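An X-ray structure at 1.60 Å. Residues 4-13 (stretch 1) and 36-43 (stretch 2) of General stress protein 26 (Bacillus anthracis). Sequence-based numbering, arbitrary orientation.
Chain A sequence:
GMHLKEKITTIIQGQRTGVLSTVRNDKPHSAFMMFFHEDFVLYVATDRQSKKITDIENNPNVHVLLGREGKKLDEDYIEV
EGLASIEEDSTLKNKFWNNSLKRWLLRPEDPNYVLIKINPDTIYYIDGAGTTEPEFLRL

Stretch 1 4-13: LKEKITTIIQ
Stretch 2, residues 36-43: FHEDFVLY

Packing of an N-terminal helix against a β-hairpin in General stress protein 26. Residues 4-12 are helical, with phi/psi near -60/-45 through most of the stretch and i to i+4 bonds such as Ile8 N to Leu4 O (2.9 Å) and Ile12 N to Ile8 O (2.9 Å); at Gln13 phi/psi shifts to -88/-5, and its bonds from N to Thr9 O (2.6 Å) and Thr10 O (3.2 Å) are weak. Residues 36-38 and 41-43 are antiparallel strands joined by a type II' turn from Glu38 to Val41, with Asp39 at 52/-125 and Phe40 at -95/4. The ladder is closed by Glu38 N to Val41 O (2.9 Å), Val41 N to Glu38 O (3.0 Å), Phe36 N to Tyr43 O (2.8 Å) and Tyr43 N to Phe36 O (2.9 Å). In register, the CA of Thr9 lies 7.5 Å from the CA of Phe40, and the CA of Ile12 lies 7.4 Å from the CA of His37. No hydrogen bond crosses the interface; side-chain packing joins the stretches and buries 346 Å², both sides summed.

Among the apolar contacts, Phe40 loses the most surface. Its CA-to-CB bond points sideways, but chi1 -65° (m) and chi2 -68° bring the ring end nearer the helix. Ile12 CD1 meets the ring edge, 4.0 Å from Phe40 CD1, while Ile8 CG2 approaches Phe40 CE1 obliquely at 3.8 Å. Both isoleucines point toward the hairpin and share chi1 m, chi2 t, offering branched, compact surfaces at positions one helical turn apart. Leu42 (m, t) also starts sideways and extends CD2 to 3.9 Å from Ile12 CG2, adding a buried aliphatic contact.

A CH-pi contact joins Ile12 to His37, which points toward the helix with chi1 79° (p) and chi2 -77°, presenting one ring face to Ile12. Ile12 CG2 sits 3.6 Å from the ring centroid, 24° off the normal, and 3.3 Å from His37 CG. The flat imidazole face gives the Ile12 methyl a surface to lie on, and no hydrogen bond joins the two residues.

Lys5 and Thr9 are polar residues that also touch Phe40, and both point sideways. Lys5 (m, t, t, m) lies along the Phe40 ring, CG 3.8 Å from Phe40 CZ and NZ 4.1 Å from Phe40 CE2. Thr9 (m) brings OG1 3.5 Å from Phe40 CE1; the same OG1 donates to Lys5 O at 2.9 Å, so the hydroxyl is satisfied within the helix even as it borders an aromatic ring.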

ATOM      1  N   LEU A   4     -22.122   8.789  -5.387  1.00 17.30           N
ATOM      2  CA  LEU A   4     -21.074   7.905  -4.850  1.00 16.15           C
ATOM      3  C   LEU A   4     -20.684   6.787  -5.788  1.00 15.50           C
ATOM      4  O   LEU A   4     -19.499   6.577  -6.019  1.00 13.96           O
ATOM      5  CB  LEU A   4     -21.462   7.338  -3.480  1.00 16.56           C
ATOM      6  CG  LEU A   4     -20.434   6.423  -2.800  1.00 17.30           C
ATOM      7  CD1 LEU A   4     -19.163   7.192  -2.478  1.00 17.98           C
ATOM      8  CD2 LEU A   4     -20.981   5.870  -1.538  1.00 17.76           C
ATOM      9  N   LYS A   5     -21.649   6.018  -6.314  1.00 14.16           N
ATOM     10  CA  LYS A   5     -21.288   4.965  -7.266  1.00 14.45           C
ATOM     11  C   LYS A   5     -20.572   5.540  -8.446  1.00 13.66           C
ATOM     12  O   LYS A   5     -19.647   4.957  -8.939  1.00 13.45           O
ATOM     13  CB  LYS A   5     -22.473   4.139  -7.774  1.00 14.18           C
ATOM     14  CG  LYS A   5     -23.025   3.139  -6.803  1.00 14.83           C
ATOM     15  CD  LYS A   5     -24.088   2.324  -7.492  1.00 19.48           C
ATOM     16  CE  LYS A   5     -24.958   1.664  -6.482  1.00 24.49           C
ATOM     17  NZ  LYS A   5     -24.374   0.395  -6.061  1.00 29.53           N
ATOM     18  N   GLU A   6     -21.018   6.705  -8.919  1.00 15.43           N
ATOM     19  CA  GLU A   6     -20.331   7.311 -10.041  1.00 15.44           C
ATOM     20  C   GLU A   6     -18.919   7.800  -9.672  1.00 15.20           C
ATOM     21  O   GLU A   6     -17.993   7.608 -10.450  1.00 15.98           O
ATOM     22  CB  GLU A   6     -21.154   8.475 -10.597  1.00 16.49           C
ATOM     23  CG  GLU A   6     -20.449   9.211 -11.689  1.00 20.84           C
ATOM     24  CD  GLU A   6     -21.394  10.147 -12.454  1.00 24.31           C
ATOM     25  OE1 GLU A   6     -22.498  10.464 -11.941  1.00 24.38           O
ATOM     26  OE2 GLU A   6     -21.016  10.553 -13.575  1.00 28.57           O
ATOM     27  N   LYS A   7     -18.782   8.417  -8.501  1.00 15.86           N
ATOM     28  CA  LYS A   7     -17.467   8.870  -7.987  1.00 15.50           C
ATOM     29  C   LYS A   7     -16.518   7.686  -7.918  1.00 14.71           C
ATOM     30  O   LYS A   7     -15.354   7.789  -8.318  1.00 13.71           O
ATOM     31  CB  LYS A   7     -17.584   9.506  -6.589  1.00 15.27           C
ATOM     32  CG  LYS A   7     -18.120  10.998  -6.450  1.00 19.46           C
ATOM     33  CD  LYS A   7     -18.434  11.311  -4.943  1.00 22.25           C
ATOM     34  CE  LYS A   7     -18.541  12.805  -4.644  1.00 27.33           C
ATOM     35  NZ  LYS A   7     -19.093  13.027  -3.288  1.00 29.86           N
ATOM     36  N   ILE A   8     -17.012   6.543  -7.415  1.00 12.70           N
ATOM     37  CA  ILE A   8     -16.185   5.323  -7.322  1.00 12.51           C
ATOM     38  C   ILE A   8     -15.823   4.750  -8.676  1.00 11.94           C
ATOM     39  O   ILE A   8     -14.688   4.415  -8.936  1.00 13.30           O
ATOM     40  CB  ILE A   8     -16.863   4.235  -6.386  1.00 11.34           C
ATOM     41  CG1 ILE A   8     -16.882   4.775  -4.952  1.00 12.63           C
ATOM     42  CG2 ILE A   8     -16.101   2.909  -6.493  1.00 11.51           C
ATOM     43  CD1 ILE A   8     -17.806   4.018  -4.030  1.00 11.91           C
ATOM     44  N   THR A   9     -16.805   4.663  -9.574  1.00 12.98           N
ATOM     45  CA  THR A   9     -16.560   4.152 -10.913  1.00 15.01           C
ATOM     46  C   THR A   9     -15.523   4.993 -11.709  1.00 14.42           C
ATOM     47  O   THR A   9     -14.680   4.396 -12.422  1.00 16.08           O
ATOM     48  CB  THR A   9     -17.882   4.062 -11.699  1.00 15.65           C
ATOM     49  OG1 THR A   9     -18.781   3.182 -11.002  1.00 15.94           O
ATOM     50  CG2 THR A   9     -17.616   3.486 -13.053  1.00 16.06           C
ATOM     51  N   THR A  10     -15.604   6.302 -11.499  1.00 18.21           N
ATOM     52  CA  THR A  10     -14.684   7.325 -12.048  1.00 20.05           C
ATOM     53  C   THR A  10     -13.248   6.932 -11.662  1.00 20.34           C
ATOM     54  O   THR A  10     -12.338   6.855 -12.525  1.00 20.87           O
ATOM     55  CB  THR A  10     -15.055   8.737 -11.529  1.00 21.22           C
ATOM     56  OG1 THR A  10     -16.365   9.129 -11.996  1.00 23.74           O
ATOM     57  CG2 THR A  10     -14.044   9.773 -11.954  1.00 22.60           C
ATOM     58  N   ILE A  11     -13.067   6.612 -10.370  1.00 19.25           N
ATOM     59  CA  ILE A  11     -11.748   6.216  -9.880  1.00 19.15           C
ATOM     60  C   ILE A  11     -11.341   4.914 -10.495  1.00 19.28           C
ATOM     61  O   ILE A  11     -10.232   4.782 -11.021  1.00 20.59           O
ATOM     62  CB  ILE A  11     -11.670   6.177  -8.318  1.00 19.16           C
ATOM     63  CG1 ILE A  11     -11.881   7.577  -7.711  1.00 20.55           C
ATOM     64  CG2 ILE A  11     -10.330   5.607  -7.858  1.00 19.05           C
ATOM     65  CD1 ILE A  11     -10.796   8.583  -8.077  1.00 26.60           C
ATOM     66  N   ILE A  12     -12.214   3.910 -10.420  1.00 18.72           N
ATOM     67  CA  ILE A  12     -11.940   2.622 -10.998  1.00 19.77           C
ATOM     68  C   ILE A  12     -11.711   2.741 -12.558  1.00 21.60           C
ATOM     69  O   ILE A  12     -10.952   1.969 -13.088  1.00 23.68           O
ATOM     70  CB  ILE A  12     -13.034   1.579 -10.578  1.00 20.23           C
ATOM     71  CG1 ILE A  12     -12.972   1.309  -9.063  1.00 17.49           C
ATOM     72  CG2 ILE A  12     -12.884   0.218 -11.298  1.00 19.63           C
ATOM     73  CD1 ILE A  12     -14.309   0.704  -8.583  1.00 19.43           C
ATOM     74  N   GLN A  13     -12.312   3.730 -13.228  1.00 22.76           N
ATOM     75  CA  GLN A  13     -12.190   3.854 -14.705  1.00 23.05           C
ATOM     76  C   GLN A  13     -10.967   4.683 -15.105  1.00 23.08           C
ATOM     77  O   GLN A  13     -10.677   4.824 -16.314  1.00 20.59           O
ATOM     78  CB  GLN A  13     -13.472   4.434 -15.341  1.00 23.80           C
ATOM     79  CG  GLN A  13     -13.653   5.958 -15.133  1.00 28.30           C
ATOM     80  CD  GLN A  13     -15.018   6.523 -15.617  1.00 31.78           C
ATOM     81  OE1 GLN A  13     -15.197   7.758 -15.738  1.00 29.81           O
ATOM     82  NE2 GLN A  13     -15.981   5.618 -15.886  1.00 32.39           N
ATOM     83  N   PHE A  36      -7.783  -4.074 -13.060  1.00  7.74           N
ATOM     84  CA  PHE A  36      -8.913  -4.085 -14.013  1.00  9.39           C
ATOM     85  C   PHE A  36     -10.203  -4.309 -13.263  1.00 10.24           C
ATOM     86  O   PHE A  36     -10.199  -4.452 -12.052  1.00  8.92           O
ATOM     87  CB  PHE A  36      -8.707  -5.241 -15.016  1.00  9.29           C
ATOM     88  CG  PHE A  36      -7.355  -5.236 -15.617  1.00 11.00           C
ATOM     89  CD1 PHE A  36      -7.077  -4.431 -16.696  1.00 14.53           C
ATOM     90  CD2 PHE A  36      -6.323  -5.971 -15.033  1.00 12.83           C
ATOM     91  CE1 PHE A  36      -5.766  -4.381 -17.239  1.00 15.97           C
ATOM     92  CE2 PHE A  36      -5.010  -5.945 -15.577  1.00 17.66           C
ATOM     93  CZ  PHE A  36      -4.745  -5.156 -16.669  1.00 17.63           C
ATOM     94  N   HIS A  37     -11.344  -4.299 -13.956  1.00 11.02           N
ATOM     95  CA  HIS A  37     -12.576  -4.453 -13.182  1.00 12.17           C
ATOM     96  C   HIS A  37     -13.735  -4.900 -14.070  1.00 13.44           C
ATOM     97  O   HIS A  37     -13.674  -4.737 -15.325  1.00 13.90           O
ATOM     98  CB  HIS A  37     -12.938  -3.123 -12.498  1.00 11.77           C
ATOM     99  CG  HIS A  37     -13.588  -2.179 -13.426  1.00 13.90           C
ATOM    100  ND1 HIS A  37     -12.876  -1.468 -14.363  1.00 15.67           N
ATOM    101  CD2 HIS A  37     -14.900  -1.877 -13.619  1.00 15.55           C
ATOM    102  CE1 HIS A  37     -13.719  -0.761 -15.097  1.00 13.16           C
ATOM    103  NE2 HIS A  37     -14.946  -0.970 -14.653  1.00 18.68           N
ATOM    104  N   GLU A  38     -14.721  -5.509 -13.419  1.00 13.79           N
ATOM    105  CA  GLU A  38     -16.044  -5.713 -13.989  1.00 14.86           C
ATOM    106  C   GLU A  38     -17.016  -5.187 -12.970  1.00 14.70           C
ATOM    107  O   GLU A  38     -17.162  -5.754 -11.893  1.00 14.79           O
ATOM    108  CB  GLU A  38     -16.257  -7.162 -14.247  1.00 15.08           C
ATOM    109  CG  GLU A  38     -15.704  -7.489 -15.613  1.00 19.35           C
ATOM    110  CD  GLU A  38     -16.286  -8.758 -16.149  1.00 25.42           C
ATOM    111  OE1 GLU A  38     -16.810  -9.563 -15.333  1.00 29.40           O
ATOM    112  OE2 GLU A  38     -16.213  -8.959 -17.383  1.00 26.59           O
ATOM    113  N   ASP A  39     -17.657  -4.082 -13.326  1.00 16.16           N
ATOM    114  CA  ASP A  39     -18.427  -3.321 -12.351  1.00 16.96           C
ATOM    115  C   ASP A  39     -17.527  -3.026 -11.133  1.00 14.29           C
ATOM    116  O   ASP A  39     -16.453  -2.433 -11.289  1.00 14.72           O
ATOM    117  CB  ASP A  39     -19.703  -4.061 -11.993  1.00 17.53           C
ATOM    118  CG  ASP A  39     -20.688  -4.084 -13.162  1.00 24.07           C
ATOM    119  OD1 ASP A  39     -20.868  -3.023 -13.817  1.00 28.56           O
ATOM    120  OD2 ASP A  39     -21.252  -5.163 -13.407  1.00 29.56           O
ATOM    121  N   PHE A  40     -17.962  -3.391  -9.929  1.00 12.99           N
ATOM    122  CA  PHE A  40     -17.138  -3.029  -8.757  1.00 11.66           C
ATOM    123  C   PHE A  40     -16.193  -4.134  -8.331  1.00 11.09           C
ATOM    124  O   PHE A  40     -15.442  -3.979  -7.374  1.00 11.80           O
ATOM    125  CB  PHE A  40     -18.027  -2.618  -7.555  1.00 11.74           C
ATOM    126  CG  PHE A  40     -18.821  -1.359  -7.814  1.00  9.91           C
ATOM    127  CD1 PHE A  40     -18.180  -0.130  -7.935  1.00 13.89           C
ATOM    128  CD2 PHE A  40     -20.209  -1.432  -7.991  1.00 13.39           C
ATOM    129  CE1 PHE A  40     -18.888   1.012  -8.213  1.00 14.88           C
ATOM    130  CE2 PHE A  40     -20.947  -0.263  -8.260  1.00 16.13           C
ATOM    131  CZ  PHE A  40     -20.275   0.954  -8.363  1.00 17.91           C
ATOM    132  N   VAL A  41     -16.173  -5.222  -9.094  1.00 11.75           N
ATOM    133  CA  VAL A  41     -15.254  -6.329  -8.826  1.00 10.27           C
ATOM    134  C   VAL A  41     -13.918  -6.050  -9.474  1.00 10.32           C
ATOM    135  O   VAL A  41     -13.852  -5.755 -10.672  1.00  9.99           O
ATOM    136  CB  VAL A  41     -15.841  -7.689  -9.343  1.00 10.42           C
ATOM    137  CG1 VAL A  41     -14.819  -8.804  -9.158  1.00 11.40           C
ATOM    138  CG2 VAL A  41     -17.171  -8.005  -8.574  1.00 10.97           C
ATOM    139  N   LEU A  42     -12.836  -6.114  -8.693  1.00  9.81           N
ATOM    140  CA  LEU A  42     -11.516  -5.727  -9.234  1.00  8.93           C
ATOM    141  C   LEU A  42     -10.765  -7.010  -9.583  1.00  9.03           C
ATOM    142  O   LEU A  42     -10.995  -8.073  -9.024  1.00  8.75           O
ATOM    143  CB  LEU A  42     -10.664  -4.917  -8.211  1.00  8.87           C
ATOM    144  CG  LEU A  42     -11.349  -3.616  -7.797  1.00 10.99           C
ATOM    145  CD1 LEU A  42     -10.470  -2.922  -6.762  1.00 12.85           C
ATOM    146  CD2 LEU A  42     -11.565  -2.689  -8.974  1.00 14.22           C
ATOM    147  N   TYR A  43      -9.862  -6.895 -10.558  1.00  9.09           N
ATOM    148  CA  TYR A  43      -9.039  -8.059 -10.963  1.00  9.18           C
ATOM    149  C   TYR A  43      -7.602  -7.590 -11.177  1.00  9.54           C
ATOM    150  O   TYR A  43      -7.384  -6.482 -11.671  1.00  9.74           O
ATOM    151  CB  TYR A  43      -9.507  -8.638 -12.308  1.00 10.70           C
ATOM    152  CG  TYR A  43     -10.903  -9.280 -12.287  1.00 10.17           C
ATOM    153  CD1 TYR A  43     -11.045 -10.650 -11.979  1.00 12.49           C
ATOM    154  CD2 TYR A  43     -12.052  -8.515 -12.515  1.00 13.62           C
ATOM    155  CE1 TYR A  43     -12.333 -11.274 -11.934  1.00 12.65           C
ATOM    156  CE2 TYR A  43     -13.319  -9.103 -12.441  1.00 14.19           C
ATOM    157  CZ  TYR A  43     -13.453 -10.466 -12.160  1.00 12.49           C
ATOM    158  OH  TYR A  43     -14.695 -11.078 -12.085  1.00 13.70           O
TER